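Local coordinates for sterol regulatory element-binding protein cleavage-activating protein (Schizosaccharomyces pombe, PDB 4YHC), which acts as the escort protein required for sre1 processing at low sterol and low oxygen levels, and is represented here by its WD40 domain, at residues A79-P84 / L121-M126; Y42-S47 / L54-L59; Q281-S286 / Y312-K317; C63-L68 / L100-P105. The protein carries 9 engineered substitutions. All coordinates share one frame; numbering follows the deposited sequence.

In the fold
Interactions 1, 2 and 4 illustrate how neighbouring blades of a WD40 propeller are built and joined. Interaction 2 comes first along the chain, pairing strands 44-49 and 54-58 inside the predicted first WD repeat. Interactions 4 and 1 follow, interleaved in sequence: 4 joins that repeat to the second, and 1 joins the second to the third. Centres of interactions 2 and 4 lie about 9 Å apart, those of 1 and 2 about 14 Å, and Ile80 and Leu82 of strand 79-82 pack against the hairpin of interaction 2. Interaction 3, later in the chain, stands apart in a branched mixed sheet, its centre 28 to 37 Å from the others.

Interaction 1 (A79-P84 / L121-M126); sequences AIALDP and LNVFWM
Trp125 turns one face of its indole to Leu82 and Asp83, and the strands 79-82 and 121-126 run nearly parallel, 18° apart, as the first strands of adjacent WD blades. Its CB points to the neighbouring strand, and chi1 of -69° sets CG anti to the carbonyl carbon, 3.7 Å from Asp83 CA. Asp83 CB lies over one face, 3.7 Å from the centroid of the six-membered ring and 26° off its normal, a CH-pi contact. The carbonyl carbon of Leu82 sits above that same face, displaced toward the rim, while Ala81 CB approaches the indole edge in plane. Pro84 crosses the tryptophan at about a right angle, its CD 4.0 Å from Trp125 CB. Farther up the strands small groups meet: Ala79 CB touches Val123 CG2 at 3.8 Å, and Ala81 CB touches Val123 CG1 at 4.1 Å.

Polar ends are served from strand 88-92, where Ser90 OG bonds both Trp125 NE1 and Ala81 O; Asp83 OD1 takes the backbone N-H groups of Asn87 and Tyr88. Between the backbones, one water accepts from Trp125 N at 2.9 Å and donates to Leu82 O, and another joins Val123 N to Ile80 O in the same way. The chemistry implies a blade seam of two kinds: apolar side chains and an indole face pack directly, whereas the peptide groups communicate through water instead of extending one sheet into the next.

Interaction 2 (Y42-S47 / L54-L59); sequences YKTFAS and LVVWDL
Phe45 and Trp57 exchange two backbone hydrogen bonds, Phe45 N to Trp57 O at 2.9 Å and Trp57 N to Phe45 O at 2.8 Å, in the antiparallel hairpin that forms the middle of a WD blade. A similar pair links Ser47 and Val55, and Leu59 N reaches Lys43 O at 3.1 Å just beyond the paired strands, where one begins and the other ends. Trp57 and Asp58 are the Trp-Asp dipeptide that gives the WD repeat its name.

Asp58 OD1 accepts from Gln61 N in the following turn, while OD2 lies 4.1 Å from Lys43 NZ, opposite charges too far apart for a salt bridge; Lys43 NZ is instead paired with Glu103. An alanine in place of Asp58 would probably leave Gln61 N without this acceptor and remove one of the negative charges near Lys43. The two buried hydroxyls find partners outside the hairpin: Thr44 OG1 bonds to Gly86 O, and Ser47 OG to His29 NE2.

Outward from the polar core the packing is apolar. Phe45 CB meets Leu59 CD1 at 3.5 Å, and the side chains cross obliquely. Ala46 CB faces Val56 CB at 4.4 Å on the other side of the sheet. Beside them, Thr44 CG2 comes within 3.5 Å of Val56 CG2, a tight pair to be read with caution because Val56 CG1 is modelled eclipsing its backbone N (chi1 1°).

Interaction 3 (Q281-S286 / Y312-K317); sequences QFRVSS and YIILNK
Arg283 lies across the ring of Tyr312, and its whole length can be read off that neighbour. CB starts 4.0 Å from Tyr312 CD1. CG, anti to the carbonyl carbon (chi1 -56°), passes the same side of the ring, and CD settles over its face, 3.5 Å from CE1. NE moves on toward CZ of the tyrosine, and the centre of the guanidinium, CZ, ends beneath the phenol oxygen, 3.7 Å from Tyr312 OH; the two planes are only 21° apart. At the tip the nitrogens divide. NE and NH2 grip one atom, Gln281 OE1, at 2.7 and 3.0 Å, NE in the carbonyl plane and NH2 44° above it. NH1 forms salt bridges with Asp329 and Asp331. An alanine for Arg283 would probably uncover this face of Tyr312, free the Gln281 amide to turn and leave both aspartates without their cation.

Gln281 OE1 also rests on Ile314 CD1 at 3.5 Å. Backbone bonds tie the strands: Phe282 O accepts from Leu315 N, and Phe282 N donates to Asn316 O, both at 2.9 Å. Leu315 and Asn316 thus both face Phe282, the signature of a classic beta bulge in an antiparallel pair.

Interaction 4 (C63-L68 / L100-P105); sequences CTKLVL and LNVESP
Lys65 and Glu103 are brought together by unlike chains: the lysine sets CG anti to its carbonyl carbon (chi1 -63°) and runs extended to CE before bending at chi4, whereas the glutamate bends at chi2 (50°). Lys65 NZ thereby forms a salt bridge with Glu103 OE1. The modelled separation of 2.4 Å is too short to trust, since Glu103 is poorly ordered. Glu103 OE1 serves Lys43 of the neighbouring hairpin as well, which probably offsets the repulsion between the two close ammonium groups.

Nearer the backbone, Lys65 CB packs on Val102 O at 3.5 Å. Leu66 carries the apolar part with one methyl: its CD1 lies 4.1 Å from Leu100 CD1 and equally far from Val102 CG1, crossing both side chains at about a right angle. Pro105 CG touches Lys65 O at 3.9 Å. The turn leading to Pro105 is an Asx motif, Ser104 N donating to Asn101 OD1 at 2.9 Å.

Lys65 and Leu66 both face Val56 in a classic beta bulge of strand 63-68, the outermost of the first blade. Val102, touching Val56 as well, follows strand 96-101, which runs between strands 88-92 and 106-112 of the next blade.

Interaction 1 (A79-P84 / L121-M126)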
loop_
_atom_site.group_PDB
_atom_site.type_symbol
_atom_site.label_atom_id
_atom_site.label_comp_id
_atom_site.label_asym_id
_atom_site.label_seq_id
_atom_site.Cartn_x
_atom_site.Cartn_y
_atom_site.Cartn_z
ATOM N N ALA A 79 9.057 3.740 13.588
ATOM C CA ALA A 79 7.869 3.413 12.749
ATOM C C ALA A 79 6.870 4.535 12.799
ATOM O O ALA A 79 6.856 5.336 13.736
ATOM C CB ALA A 79 7.172 2.157 13.243
ATOM N N ILE A 80 6.079 4.585 11.733
ATOM C CA ILE A 80 4.952 5.475 11.615
ATOM C C ILE A 80 3.761 4.729 11.088
ATOM O O ILE A 80 3.929 3.788 10.342
ATOM C CB ILE A 80 5.262 6.656 10.674
ATOM C CG1 ILE A 80 4.035 7.562 10.592
ATOM C CG2 ILE A 80 5.633 6.186 9.253
ATOM C CD1 ILE A 80 4.256 8.766 9.707
ATOM N N ALA A 81 2.560 5.130 11.480
ATOM C CA ALA A 81 1.377 4.533 10.904
ATOM C C ALA A 81 0.194 5.434 11.094
ATOM O O ALA A 81 0.191 6.304 11.989
ATOM C CB ALA A 81 1.143 3.169 11.460
ATOM N N LEU A 82 -0.751 5.343 10.165
ATOM C CA LEU A 82 -1.962 6.140 10.215
ATOM C C LEU A 82 -3.113 5.287 10.485
ATOM O O LEU A 82 -3.136 4.124 10.033
ATOM C CB LEU A 82 -2.219 6.788 8.857
ATOM C CG LEU A 82 -1.313 7.926 8.405
ATOM C CD1 LEU A 82 -0.228 7.377 7.532
ATOM C CD2 LEU A 82 -2.117 8.874 7.549
ATOM N N ASP A 83 -4.124 5.833 11.155
ATOM C CA ASP A 83 -5.333 5.058 11.296
ATOM C C ASP A 83 -6.024 4.983 9.897
ATOM O O ASP A 83 -5.723 5.792 8.995
ATOM C CB ASP A 83 -6.253 5.647 12.373
ATOM C CG ASP A 83 -7.138 6.773 11.865
ATOM O OD1 ASP A 83 -6.643 7.891 11.642
ATOM O OD2 ASP A 83 -8.334 6.512 11.683
ATOM N N PRO A 84 -6.938 4.035 9.729
ATOM C CA PRO A 84 -7.525 3.850 8.425
ATOM C C PRO A 84 -8.321 5.006 7.895
ATOM O O PRO A 84 -8.423 5.126 6.707
ATOM C CB PRO A 84 -8.419 2.585 8.592
ATOM C CG PRO A 84 -8.057 1.977 9.884
ATOM C CD PRO A 84 -7.440 3.054 10.711
ATOM N N LEU A 121 10.403 -2.627 13.493
ATOM C CA LEU A 121 8.969 -2.613 13.785
ATOM C C LEU A 121 8.084 -2.481 12.563
ATOM O O LEU A 121 8.396 -1.719 11.653
ATOM C CB LEU A 121 8.630 -1.418 14.668
ATOM C CG LEU A 121 9.232 -1.351 16.045
ATOM C CD1 LEU A 121 8.374 -0.357 16.833
ATOM C CD2 LEU A 121 9.279 -2.700 16.755
ATOM N N ASN A 122 6.954 -3.163 12.591
ATOM C CA ASN A 122 5.840 -2.815 11.731
ATOM C C ASN A 122 4.659 -2.510 12.626
ATOM O O ASN A 122 4.445 -3.273 13.563
ATOM C CB ASN A 122 5.549 -3.975 10.826
ATOM C CG ASN A 122 4.705 -3.586 9.646
ATOM O OD1 ASN A 122 4.534 -2.397 9.345
ATOM N ND2 ASN A 122 4.157 -4.593 8.962
ATOM N N VAL A 123 3.935 -1.388 12.392
ATOM C CA VAL A 123 2.794 -1.000 13.209
ATOM C C VAL A 123 1.517 -0.833 12.425
ATOM O O VAL A 123 1.577 -0.287 11.373
ATOM C CB VAL A 123 3.084 0.341 13.898
ATOM C CG1 VAL A 123 1.861 0.750 14.707
ATOM C CG2 VAL A 123 4.290 0.221 14.809
ATOM N N PHE A 124 0.373 -1.287 12.933
ATOM C CA PHE A 124 -0.894 -1.255 12.195
ATOM C C PHE A 124 -1.947 -0.855 13.158
ATOM O O PHE A 124 -1.944 -1.345 14.257
ATOM C CB PHE A 124 -1.411 -2.677 11.808
ATOM C CG PHE A 124 -0.393 -3.569 11.292
ATOM C CD1 PHE A 124 0.166 -3.330 10.096
ATOM C CD2 PHE A 124 -0.026 -4.690 12.007
ATOM C CE1 PHE A 124 1.106 -4.168 9.588
ATOM C CE2 PHE A 124 0.930 -5.530 11.529
ATOM C CZ PHE A 124 1.508 -5.264 10.314
ATOM N N TRP A 125 -2.863 -0.013 12.725
ATOM C CA TRP A 125 -4.104 0.280 13.439
ATOM C C TRP A 125 -5.244 -0.616 12.953
ATOM O O TRP A 125 -5.442 -0.781 11.734
ATOM C CB TRP A 125 -4.530 1.693 13.109
ATOM C CG TRP A 125 -3.658 2.808 13.660
ATOM C CD1 TRP A 125 -2.391 3.077 13.321
ATOM C CD2 TRP A 125 -4.056 3.820 14.551
ATOM N NE1 TRP A 125 -1.973 4.207 13.923
ATOM C CE2 TRP A 125 -2.987 4.692 14.690
ATOM C CE3 TRP A 125 -5.248 4.110 15.205
ATOM C CZ2 TRP A 125 -3.026 5.837 15.533
ATOM C CZ3 TRP A 125 -5.324 5.270 16.000
ATOM C CH2 TRP A 125 -4.216 6.095 16.184
ATOM N N MET A 126 -6.027 -1.155 13.871
ATOM C CA MET A 126 -7.198 -1.886 13.450
ATOM C C MET A 126 -8.423 -1.404 14.241
ATOM O O MET A 126 -8.326 -1.153 15.419
ATOM C CB MET A 126 -6.994 -3.371 13.633
ATOM C CG MET A 126 -5.689 -3.875 12.925
ATOM S SD MET A 126 -5.493 -5.636 13.103
ATOM C CE MET A 126 -6.382 -6.114 11.667
HETATM O O HOH W 1 5.096 0.723 10.451
HETATM O O HOH W 2 -2.223 1.377 10.316
#

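Interaction 2 (Y42-S47 / L54-L59)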
loop_
_atom_site.group_PDB
_atom_site.type_symbol
_atom_site.label_atom_id
_atom_site.label_comp_id
_atom_site.label_asym_id
_atom_site.label_seq_id
_atom_site.Cartn_x
_atom_site.Cartn_y
_atom_site.Cartn_z
ATOM N N TYR A 42 -7.258 6.602 1.743
ATOM C CA TYR A 42 -6.586 7.498 0.780
ATOM C C TYR A 42 -6.803 8.977 1.048
ATOM O O TYR A 42 -6.624 9.796 0.190
ATOM C CB TYR A 42 -6.904 7.113 -0.669
ATOM C CG TYR A 42 -6.483 5.696 -0.956
ATOM C CD1 TYR A 42 -5.152 5.385 -1.139
ATOM C CD2 TYR A 42 -7.413 4.638 -0.969
ATOM C CE1 TYR A 42 -4.747 4.082 -1.388
ATOM C CE2 TYR A 42 -7.009 3.318 -1.182
ATOM C CZ TYR A 42 -5.690 3.055 -1.391
ATOM O OH TYR A 42 -5.264 1.767 -1.589
ATOM N N LYS A 43 -7.127 9.345 2.277
ATOM C CA LYS A 43 -7.306 10.757 2.546
ATOM C C LYS A 43 -6.028 11.477 2.927
ATOM O O LYS A 43 -5.834 12.669 2.558
ATOM C CB LYS A 43 -8.347 10.932 3.651
ATOM C CG LYS A 43 -8.551 12.348 4.130
ATOM C CD LYS A 43 -9.859 12.359 4.920
ATOM C CE LYS A 43 -9.609 12.030 6.347
ATOM N NZ LYS A 43 -9.172 13.278 6.957
ATOM N N THR A 44 -5.152 10.784 3.651
ATOM C CA THR A 44 -4.055 11.444 4.337
ATOM C C THR A 44 -2.751 10.785 3.960
ATOM O O THR A 44 -2.636 9.567 3.998
ATOM C CB THR A 44 -4.235 11.403 5.866
ATOM O OG1 THR A 44 -5.461 12.021 6.263
ATOM C CG2 THR A 44 -3.105 12.191 6.610
ATOM N N PHE A 45 -1.784 11.622 3.609
ATOM C CA PHE A 45 -0.451 11.212 3.156
ATOM C C PHE A 45 0.554 11.703 4.180
ATOM O O PHE A 45 0.405 12.821 4.700
ATOM C CB PHE A 45 -0.160 11.919 1.820
ATOM C CG PHE A 45 1.177 11.551 1.194
ATOM C CD1 PHE A 45 1.300 10.416 0.428
ATOM C CD2 PHE A 45 2.260 12.355 1.364
ATOM C CE1 PHE A 45 2.506 10.098 -0.198
ATOM C CE2 PHE A 45 3.467 12.055 0.784
ATOM C CZ PHE A 45 3.592 10.941 -0.022
ATOM N N ALA A 46 1.581 10.895 4.445
ATOM C CA ALA A 46 2.702 11.314 5.294
ATOM C C ALA A 46 4.048 11.010 4.654
ATOM O O ALA A 46 4.226 9.934 4.050
ATOM C CB ALA A 46 2.620 10.586 6.613
ATOM N N SER A 47 5.029 11.898 4.869
ATOM C CA SER A 47 6.372 11.683 4.424
ATOM C C SER A 47 7.338 11.924 5.609
ATOM O O SER A 47 7.116 12.818 6.429
ATOM C CB SER A 47 6.736 12.592 3.243
ATOM O OG SER A 47 6.445 13.953 3.470
ATOM N N LEU A 54 8.718 15.312 9.633
ATOM C CA LEU A 54 7.445 14.762 9.252
ATOM C C LEU A 54 6.558 15.811 8.621
ATOM O O LEU A 54 6.346 16.871 9.175
ATOM C CB LEU A 54 6.773 14.265 10.496
ATOM C CG LEU A 54 5.568 13.325 10.600
ATOM C CD1 LEU A 54 4.343 13.941 11.155
ATOM C CD2 LEU A 54 5.259 12.372 9.477
ATOM N N VAL A 55 5.926 15.432 7.538
ATOM C CA VAL A 55 4.897 16.243 6.916
ATOM C C VAL A 55 3.660 15.352 6.727
ATOM O O VAL A 55 3.743 14.224 6.122
ATOM C CB VAL A 55 5.361 16.802 5.536
ATOM C CG1 VAL A 55 4.230 17.578 4.877
ATOM C CG2 VAL A 55 6.655 17.651 5.656
ATOM N N VAL A 56 2.538 15.800 7.266
ATOM C CA VAL A 56 1.317 15.158 6.970
ATOM C C VAL A 56 0.389 16.100 6.154
ATOM O O VAL A 56 0.231 17.298 6.455
ATOM C CB VAL A 56 0.708 14.287 8.106
ATOM C CG1 VAL A 56 1.515 14.259 9.399
ATOM C CG2 VAL A 56 -0.791 14.269 8.205
ATOM N N TRP A 57 -0.144 15.507 5.082
ATOM C CA TRP A 57 -0.704 16.270 3.943
ATOM C C TRP A 57 -2.053 15.700 3.636
ATOM O O TRP A 57 -2.184 14.504 3.516
ATOM C CB TRP A 57 0.279 16.092 2.771
ATOM C CG TRP A 57 -0.199 16.656 1.489
ATOM C CD1 TRP A 57 -0.752 15.970 0.420
ATOM C CD2 TRP A 57 -0.148 18.015 1.126
ATOM N NE1 TRP A 57 -1.024 16.859 -0.588
ATOM C CE2 TRP A 57 -0.675 18.123 -0.167
ATOM C CE3 TRP A 57 0.323 19.168 1.769
ATOM C CZ2 TRP A 57 -0.753 19.335 -0.826
ATOM C CZ3 TRP A 57 0.214 20.389 1.117
ATOM C CH2 TRP A 57 -0.306 20.453 -0.166
ATOM N N ASP A 58 -3.063 16.570 3.502
ATOM C CA ASP A 58 -4.404 16.188 3.077
ATOM C C ASP A 58 -4.472 16.182 1.541
ATOM O O ASP A 58 -4.359 17.194 0.878
ATOM C CB ASP A 58 -5.492 17.138 3.655
ATOM C CG ASP A 58 -6.862 16.572 3.445
ATOM O OD1 ASP A 58 -7.292 16.472 2.265
ATOM O OD2 ASP A 58 -7.476 16.059 4.424
ATOM N N LEU A 59 -4.636 15.027 0.973
ATOM C CA LEU A 59 -4.464 14.844 -0.478
ATOM C C LEU A 59 -5.575 15.592 -1.266
ATOM O O LEU A 59 -5.307 16.214 -2.262
ATOM C CB LEU A 59 -4.610 13.364 -0.762
ATOM C CG LEU A 59 -3.415 12.413 -1.029
ATOM C CD1 LEU A 59 -2.071 13.018 -0.942
ATOM C CD2 LEU A 59 -3.473 11.131 -0.242
#

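Interaction 3 (Q281-S286 / Y312-K317)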
loop_
_atom_site.group_PDB
_atom_site.type_symbol
_atom_site.label_atom_id
_atom_site.label_comp_id
_atom_site.label_asym_id
_atom_site.label_seq_id
_atom_site.Cartn_x
_atom_site.Cartn_y
_atom_site.Cartn_z
ATOM N N GLN A 281 -20.753 -12.719 -3.179
ATOM C CA GLN A 281 -19.577 -12.804 -4.071
ATOM C C GLN A 281 -18.777 -11.524 -4.083
ATOM O O GLN A 281 -19.308 -10.457 -4.443
ATOM C CB GLN A 281 -20.025 -12.994 -5.530
ATOM C CG GLN A 281 -20.768 -14.287 -5.749
ATOM C CD GLN A 281 -21.211 -14.499 -7.153
ATOM O OE1 GLN A 281 -21.167 -13.611 -8.014
ATOM N NE2 GLN A 281 -21.701 -15.682 -7.390
ATOM N N PHE A 282 -17.496 -11.621 -3.759
ATOM C CA PHE A 282 -16.597 -10.506 -3.964
ATOM C C PHE A 282 -16.141 -10.512 -5.410
ATOM O O PHE A 282 -15.374 -11.414 -5.871
ATOM C CB PHE A 282 -15.478 -10.536 -2.969
ATOM C CG PHE A 282 -14.672 -9.261 -2.941
ATOM C CD1 PHE A 282 -13.752 -9.004 -3.899
ATOM C CD2 PHE A 282 -14.841 -8.357 -1.910
ATOM C CE1 PHE A 282 -13.046 -7.807 -3.910
ATOM C CE2 PHE A 282 -14.147 -7.141 -1.893
ATOM C CZ PHE A 282 -13.270 -6.870 -2.922
ATOM N N ARG A 283 -16.595 -9.534 -6.164
ATOM C CA ARG A 283 -16.321 -9.499 -7.600
ATOM C C ARG A 283 -15.379 -8.364 -7.956
ATOM O O ARG A 283 -15.426 -7.315 -7.309
ATOM C CB ARG A 283 -17.572 -9.362 -8.422
ATOM C CG ARG A 283 -18.646 -10.430 -8.204
ATOM C CD ARG A 283 -19.867 -10.031 -9.022
ATOM N NE ARG A 283 -20.952 -11.019 -8.899
ATOM C CZ ARG A 283 -22.216 -10.795 -9.331
ATOM N NH1 ARG A 283 -22.529 -9.688 -9.992
ATOM N NH2 ARG A 283 -23.125 -11.741 -9.204
ATOM N N VAL A 284 -14.475 -8.633 -8.904
ATOM C CA VAL A 284 -13.560 -7.648 -9.474
ATOM C C VAL A 284 -13.512 -7.744 -10.962
ATOM O O VAL A 284 -13.805 -8.804 -11.537
ATOM C CB VAL A 284 -12.106 -7.813 -8.892
ATOM C CG1 VAL A 284 -12.165 -7.746 -7.391
ATOM C CG2 VAL A 284 -11.449 -9.120 -9.372
ATOM N N SER A 285 -13.173 -6.648 -11.627
ATOM C CA SER A 285 -13.070 -6.680 -13.063
ATOM C C SER A 285 -11.679 -7.171 -13.523
ATOM O O SER A 285 -11.557 -7.586 -14.673
ATOM C CB SER A 285 -13.257 -5.287 -13.674
ATOM O OG SER A 285 -14.555 -4.777 -13.423
ATOM N N SER A 286 -10.679 -7.102 -12.649
ATOM C CA SER A 286 -9.245 -7.427 -13.003
ATOM C C SER A 286 -8.390 -7.585 -11.790
ATOM O O SER A 286 -8.792 -7.120 -10.703
ATOM C CB SER A 286 -8.577 -6.435 -13.935
ATOM O OG SER A 286 -8.395 -5.141 -13.375
ATOM N N TYR A 312 -16.226 -10.198 -15.361
ATOM C CA TYR A 312 -15.676 -10.045 -14.024
ATOM C C TYR A 312 -15.226 -11.357 -13.506
ATOM O O TYR A 312 -15.537 -12.387 -14.058
ATOM C CB TYR A 312 -16.754 -9.480 -13.070
ATOM C CG TYR A 312 -17.953 -10.345 -12.897
ATOM C CD1 TYR A 312 -18.010 -11.304 -11.916
ATOM C CD2 TYR A 312 -19.077 -10.174 -13.723
ATOM C CE1 TYR A 312 -19.127 -12.106 -11.748
ATOM C CE2 TYR A 312 -20.219 -10.947 -13.550
ATOM C CZ TYR A 312 -20.236 -11.904 -12.589
ATOM O OH TYR A 312 -21.344 -12.669 -12.438
ATOM N N ILE A 313 -14.564 -11.319 -12.375
ATOM C CA ILE A 313 -14.007 -12.475 -11.739
ATOM C C ILE A 313 -14.543 -12.488 -10.383
ATOM O O ILE A 313 -14.534 -11.413 -9.699
ATOM C CB ILE A 313 -12.483 -12.202 -11.671
ATOM C CG1 ILE A 313 -11.918 -12.064 -13.075
ATOM C CG2 ILE A 313 -11.710 -13.198 -10.859
ATOM C CD1 ILE A 313 -10.603 -11.279 -13.106
ATOM N N ILE A 314 -14.936 -13.666 -9.903
ATOM C CA ILE A 314 -15.302 -13.841 -8.549
ATOM C C ILE A 314 -14.067 -14.262 -7.784
ATOM O O ILE A 314 -13.632 -15.394 -7.953
ATOM C CB ILE A 314 -16.401 -14.928 -8.400
ATOM C CG1 ILE A 314 -17.698 -14.474 -9.029
ATOM C CG2 ILE A 314 -16.599 -15.326 -6.949
ATOM C CD1 ILE A 314 -18.655 -15.630 -9.312
ATOM N N LEU A 315 -13.524 -13.348 -6.929
ATOM C CA LEU A 315 -12.361 -13.594 -6.114
ATOM C C LEU A 315 -12.637 -14.360 -4.882
ATOM O O LEU A 315 -11.776 -15.042 -4.405
ATOM C CB LEU A 315 -11.718 -12.290 -5.598
ATOM C CG LEU A 315 -10.688 -11.501 -6.361
ATOM C CD1 LEU A 315 -10.050 -10.477 -5.383
ATOM C CD2 LEU A 315 -9.691 -12.420 -7.051
ATOM N N ASN A 316 -13.789 -14.194 -4.263
ATOM C CA ASN A 316 -14.044 -14.935 -3.070
ATOM C C ASN A 316 -15.568 -14.942 -2.805
ATOM O O ASN A 316 -16.300 -14.211 -3.465
ATOM C CB ASN A 316 -13.272 -14.364 -1.870
ATOM C CG ASN A 316 -13.198 -15.316 -0.711
ATOM O OD1 ASN A 316 -13.583 -16.503 -0.830
ATOM N ND2 ASN A 316 -12.707 -14.823 0.437
ATOM N N LYS A 317 -16.016 -15.822 -1.926
ATOM C CA LYS A 317 -17.454 -15.906 -1.634
ATOM C C LYS A 317 -17.590 -16.026 -0.153
ATOM O O LYS A 317 -16.777 -16.688 0.466
ATOM C CB LYS A 317 -18.143 -17.103 -2.332
ATOM C CG LYS A 317 -18.086 -17.064 -3.839
ATOM C CD LYS A 317 -19.170 -17.848 -4.540
ATOM C CE LYS A 317 -18.838 -19.312 -4.643
ATOM N NZ LYS A 317 -20.058 -20.146 -4.962
#

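Interaction 4 (C63-L68 / L100-P105)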
loop_
_atom_site.group_PDB
_atom_site.type_symbol
_atom_site.label_atom_id
_atom_site.label_comp_id
_atom_site.label_asym_id
_atom_site.label_seq_id
_atom_site.Cartn_x
_atom_site.Cartn_y
_atom_site.Cartn_z
ATOM N N CYS A 63 -3.641 20.536 1.413
ATOM C CA CYS A 63 -2.993 21.287 2.479
ATOM C C CYS A 63 -2.345 20.453 3.538
ATOM O O CYS A 63 -2.642 19.259 3.720
ATOM C CB CYS A 63 -3.974 22.221 3.146
ATOM S SG CYS A 63 -5.338 21.326 3.808
ATOM N N THR A 64 -1.453 21.137 4.228
ATOM C CA THR A 64 -0.695 20.606 5.286
ATOM C C THR A 64 -1.553 20.450 6.525
ATOM O O THR A 64 -2.260 21.350 6.900
ATOM C CB THR A 64 0.470 21.582 5.540
ATOM O OG1 THR A 64 1.242 21.698 4.329
ATOM C CG2 THR A 64 1.349 21.071 6.511
ATOM N N LYS A 65 -1.443 19.309 7.180
ATOM C CA LYS A 65 -2.112 19.079 8.411
ATOM C C LYS A 65 -1.131 19.203 9.578
ATOM O O LYS A 65 -1.493 19.669 10.635
ATOM C CB LYS A 65 -2.734 17.694 8.434
ATOM C CG LYS A 65 -3.818 17.445 7.408
ATOM C CD LYS A 65 -4.252 15.961 7.499
ATOM C CE LYS A 65 -5.661 15.735 6.975
ATOM N NZ LYS A 65 -6.432 14.915 7.943
ATOM N N LEU A 66 0.106 18.760 9.411
ATOM C CA LEU A 66 1.053 18.763 10.526
ATOM C C LEU A 66 2.394 18.749 9.864
ATOM O O LEU A 66 2.611 18.002 8.903
ATOM C CB LEU A 66 0.870 17.462 11.355
ATOM C CG LEU A 66 1.223 17.317 12.829
ATOM C CD1 LEU A 66 1.544 15.879 13.219
ATOM C CD2 LEU A 66 2.394 18.206 13.170
ATOM N N VAL A 67 3.291 19.596 10.337
ATOM C CA VAL A 67 4.614 19.628 9.850
ATOM C C VAL A 67 5.463 19.629 11.087
ATOM O O VAL A 67 5.230 20.464 11.990
ATOM C CB VAL A 67 4.945 20.901 9.074
ATOM C CG1 VAL A 67 6.411 20.911 8.734
ATOM C CG2 VAL A 67 4.147 20.996 7.792
ATOM N N LEU A 68 6.381 18.671 11.177
ATOM C CA LEU A 68 7.390 18.686 12.267
ATOM C C LEU A 68 8.767 18.612 11.709
ATOM O O LEU A 68 9.117 17.669 11.013
ATOM C CB LEU A 68 7.162 17.597 13.313
ATOM C CG LEU A 68 5.849 17.691 14.119
ATOM C CD1 LEU A 68 5.560 16.442 14.907
ATOM C CD2 LEU A 68 5.807 18.912 15.064
ATOM N N LEU A 100 -0.869 11.359 17.583
ATOM C CA LEU A 100 -1.291 12.691 17.195
ATOM C C LEU A 100 -2.573 12.744 16.426
ATOM O O LEU A 100 -2.833 11.952 15.498
ATOM C CB LEU A 100 -0.239 13.385 16.373
ATOM C CG LEU A 100 1.090 13.661 17.076
ATOM C CD1 LEU A 100 2.161 13.063 16.193
ATOM C CD2 LEU A 100 1.381 15.151 17.345
ATOM N N ASN A 101 -3.330 13.753 16.747
ATOM C CA ASN A 101 -4.533 14.058 16.041
ATOM C C ASN A 101 -4.081 14.914 14.884
ATOM O O ASN A 101 -3.431 15.957 15.094
ATOM C CB ASN A 101 -5.470 14.801 16.979
ATOM C CG ASN A 101 -6.827 15.043 16.375
ATOM O OD1 ASN A 101 -6.976 15.298 15.184
ATOM N ND2 ASN A 101 -7.834 14.923 17.196
ATOM N N VAL A 102 -4.363 14.501 13.639
ATOM C CA VAL A 102 -3.877 15.336 12.519
ATOM C C VAL A 102 -4.980 16.252 11.986
ATOM O O VAL A 102 -4.652 17.251 11.375
ATOM C CB VAL A 102 -3.196 14.566 11.371
ATOM C CG1 VAL A 102 -1.828 14.045 11.811
ATOM C CG2 VAL A 102 -4.046 13.425 10.884
ATOM N N GLU A 103 -6.242 15.938 12.290
ATOM C CA GLU A 103 -7.395 16.709 11.840
ATOM C C GLU A 103 -7.476 17.983 12.645
ATOM O O GLU A 103 -7.557 19.054 12.090
ATOM C CB GLU A 103 -8.689 15.855 11.951
ATOM C CG GLU A 103 -9.648 15.953 10.753
ATOM C CD GLU A 103 -8.932 15.744 9.404
ATOM O OE1 GLU A 103 -8.506 14.599 9.078
ATOM O OE2 GLU A 103 -8.742 16.735 8.668
ATOM N N SER A 104 -7.378 17.891 13.962
ATOM C CA SER A 104 -7.167 19.093 14.802
ATOM C C SER A 104 -5.848 18.969 15.558
ATOM O O SER A 104 -5.819 18.377 16.661
ATOM C CB SER A 104 -8.325 19.272 15.809
ATOM O OG SER A 104 -9.592 19.140 15.174
ATOM N N PRO A 105 -4.754 19.506 14.987
ATOM C CA PRO A 105 -3.454 19.014 15.431
ATOM C C PRO A 105 -3.203 19.114 16.940
ATOM O O PRO A 105 -3.279 20.195 17.520
ATOM C CB PRO A 105 -2.447 19.849 14.653
ATOM C CG PRO A 105 -3.196 20.882 13.949
ATOM C CD PRO A 105 -4.632 20.454 13.884
#